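Local coordinates for interphotoreceptor retinoid-binding protein (Xenopus laevis, PDB 1J7X) that probably binds and carries retinoids in the matrix between photoreceptors and the retinal pigment epithelium, at residues 97-101 and 111-115. Numbering follows the deposited sequence.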
loop_
_atom_site.group_PDB
_atom_site.type_symbol
_atom_site.label_atom_id
_atom_site.label_comp_id
_atom_site.label_asym_id
_atom_site.label_seq_id
_atom_site.Cartn_x
_atom_site.Cartn_y
_atom_site.Cartn_z
ATOM N N THR A 97 3.319 -22.149 -8.480
ATOM C CA THR A 97 4.130 -21.946 -7.278
ATOM C C THR A 97 4.018 -20.518 -6.699
ATOM O O THR A 97 4.306 -20.298 -5.549
ATOM C CB THR A 97 5.610 -22.238 -7.504
ATOM O OG1 THR A 97 6.100 -21.509 -8.566
ATOM C CG2 THR A 97 5.898 -23.651 -7.905
ATOM N N VAL A 98 3.609 -19.553 -7.510
ATOM C CA VAL A 98 3.398 -18.185 -7.061
ATOM C C VAL A 98 2.129 -18.087 -6.255
ATOM O O VAL A 98 2.054 -17.347 -5.256
ATOM C CB VAL A 98 3.324 -17.176 -8.216
ATOM C CG1 VAL A 98 2.796 -15.827 -7.740
ATOM C CG2 VAL A 98 4.625 -17.058 -8.895
ATOM N N PHE A 99 1.100 -18.788 -6.673
ATOM C CA PHE A 99 -0.236 -18.753 -5.990
ATOM C C PHE A 99 -0.584 -20.068 -5.379
ATOM O O PHE A 99 -0.697 -21.044 -6.120
ATOM C CB PHE A 99 -1.324 -18.363 -6.947
ATOM C CG PHE A 99 -1.112 -17.070 -7.675
ATOM C CD1 PHE A 99 -1.534 -15.856 -7.093
ATOM C CD2 PHE A 99 -0.454 -16.978 -8.855
ATOM C CE1 PHE A 99 -1.298 -14.740 -7.729
ATOM C CE2 PHE A 99 -0.263 -15.858 -9.513
ATOM C CZ PHE A 99 -0.748 -14.685 -8.973
ATOM N N LYS A 100 -0.775 -20.138 -4.061
ATOM C CA LYS A 100 -1.196 -21.328 -3.335
ATOM C C LYS A 100 -2.686 -21.231 -3.085
ATOM O O LYS A 100 -3.158 -20.279 -2.421
ATOM C CB LYS A 100 -0.440 -21.428 -2.028
ATOM C CG LYS A 100 -0.942 -22.510 -1.046
ATOM C CD LYS A 100 -0.201 -22.401 0.311
ATOM C CE LYS A 100 -0.430 -23.567 1.202
ATOM N NZ LYS A 100 -1.824 -23.760 1.618
ATOM N N VAL A 101 -3.430 -22.182 -3.633
ATOM C CA VAL A 101 -4.839 -22.192 -3.507
ATOM C C VAL A 101 -5.312 -23.513 -2.871
ATOM O O VAL A 101 -4.888 -24.588 -3.410
ATOM C CB VAL A 101 -5.495 -22.061 -4.862
ATOM C CG1 VAL A 101 -6.985 -21.988 -4.762
ATOM C CG2 VAL A 101 -4.926 -20.838 -5.566
ATOM N N LEU A 111 -6.431 -18.471 -0.565
ATOM C CA LEU A 111 -5.523 -17.964 -1.627
ATOM C C LEU A 111 -4.375 -17.274 -0.981
ATOM O O LEU A 111 -4.543 -16.314 -0.211
ATOM C CB LEU A 111 -6.240 -16.969 -2.527
ATOM C CG LEU A 111 -5.423 -16.180 -3.488
ATOM C CD1 LEU A 111 -4.600 -17.058 -4.384
ATOM C CD2 LEU A 111 -6.306 -15.338 -4.251
ATOM N N ARG A 112 -3.167 -17.776 -1.190
ATOM C CA ARG A 112 -1.974 -17.136 -0.753
ATOM C C ARG A 112 -1.062 -16.823 -1.880
ATOM O O ARG A 112 -0.875 -17.679 -2.770
ATOM C CB ARG A 112 -1.200 -17.960 0.301
ATOM C CG ARG A 112 0.159 -17.409 0.661
ATOM C CD ARG A 112 0.858 -18.214 1.698
ATOM N NE ARG A 112 2.239 -17.802 1.816
ATOM C CZ ARG A 112 3.105 -18.405 2.570
ATOM N NH1 ARG A 112 2.729 -19.506 3.273
ATOM N NH2 ARG A 112 4.372 -17.982 2.606
ATOM N N PHE A 113 -0.435 -15.592 -1.852
ATOM C CA PHE A 113 0.620 -15.228 -2.758
ATOM C C PHE A 113 1.439 -14.157 -2.016
ATOM O O PHE A 113 0.856 -13.459 -1.196
ATOM C CB PHE A 113 0.185 -14.820 -4.152
ATOM C CG PHE A 113 -0.766 -13.642 -4.199
ATOM C CD1 PHE A 113 -2.077 -13.781 -3.793
ATOM C CD2 PHE A 113 -0.297 -12.405 -4.577
ATOM C CE1 PHE A 113 -2.892 -12.742 -3.839
ATOM C CE2 PHE A 113 -1.179 -11.382 -4.665
ATOM C CZ PHE A 113 -2.427 -11.534 -4.279
ATOM N N ASP A 114 2.736 -14.100 -2.237
ATOM C CA ASP A 114 3.620 -13.328 -1.423
ATOM C C ASP A 114 4.357 -12.110 -2.096
ATOM O O ASP A 114 5.312 -11.556 -1.512
ATOM C CB ASP A 114 4.662 -14.204 -0.845
ATOM C CG ASP A 114 4.136 -15.296 0.015
ATOM O OD1 ASP A 114 2.976 -15.322 0.397
ATOM O OD2 ASP A 114 4.908 -16.247 0.330
ATOM N N GLN A 115 3.930 -11.793 -3.317
ATOM C CA GLN A 115 4.437 -10.637 -4.000
ATOM C C GLN A 115 3.365 -10.118 -4.954
ATOM O O GLN A 115 2.460 -10.842 -5.219
ATOM C CB GLN A 115 5.715 -11.020 -4.735
ATOM C CG GLN A 115 5.559 -11.971 -5.803
ATOM C CD GLN A 115 6.840 -12.182 -6.557
ATOM O OE1 GLN A 115 7.713 -12.998 -6.099
ATOM N NE2 GLN A 115 6.917 -11.594 -7.756
HETATM O O HOH W 1 4.143 -15.665 -4.208
#
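The F99 and F113 rings run alongside one another at the apolar centre, with centroids 5.3 Å apart and planes inclined at 48°. F99 CE1 sits above the outer part of one F113 face, while F99 CD1 approaches F113 CB to 3.6 Å. F113 CG stands between its own backbone N and carbonyl carbon (chi1 58°), which carries the ring up beside F99 on the same side of the hairpin. L111 CD1 and V101 CG2, 4.0 Å apart, continue this apolar face, and helix 119-137 covers it through I129 and V133 against F99, I137 against V101 and V133 against L111.

K100 and R112 form an antiparallel hydrogen-bonded pair: K100 N donates to R112 O and R112 N to K100 O, each over 2.8 Å. V101 and L111 follow as the non-hydrogen-bonded pair, on the outermost strand 100-104 of the mixed sheet and its neighbour, consistent with a ClpP/crotonase-like fold. Where helix 88-98 gives way to the strand, a water donates to V98 O and accepts from D114 N.

On the opposite face, beside K100, the extended R112 chain grips D114 side-on. R112 NE meets the syn lone pair of D114 OD1 at 3.0 Å, almost in the guanidinium plane, and R112 NH2 reaches D114 OD2 at 2.9 Å with more tilt; Y149 touches both residues. This two-point grip fixes the guanidinium's rotation, and the carboxylate would partly offset the charge of R112 near the like-charged K100. The hairpin thus has two chemically distinct faces, one aromatic and aliphatic under a helix, the other charged and more open to solvent.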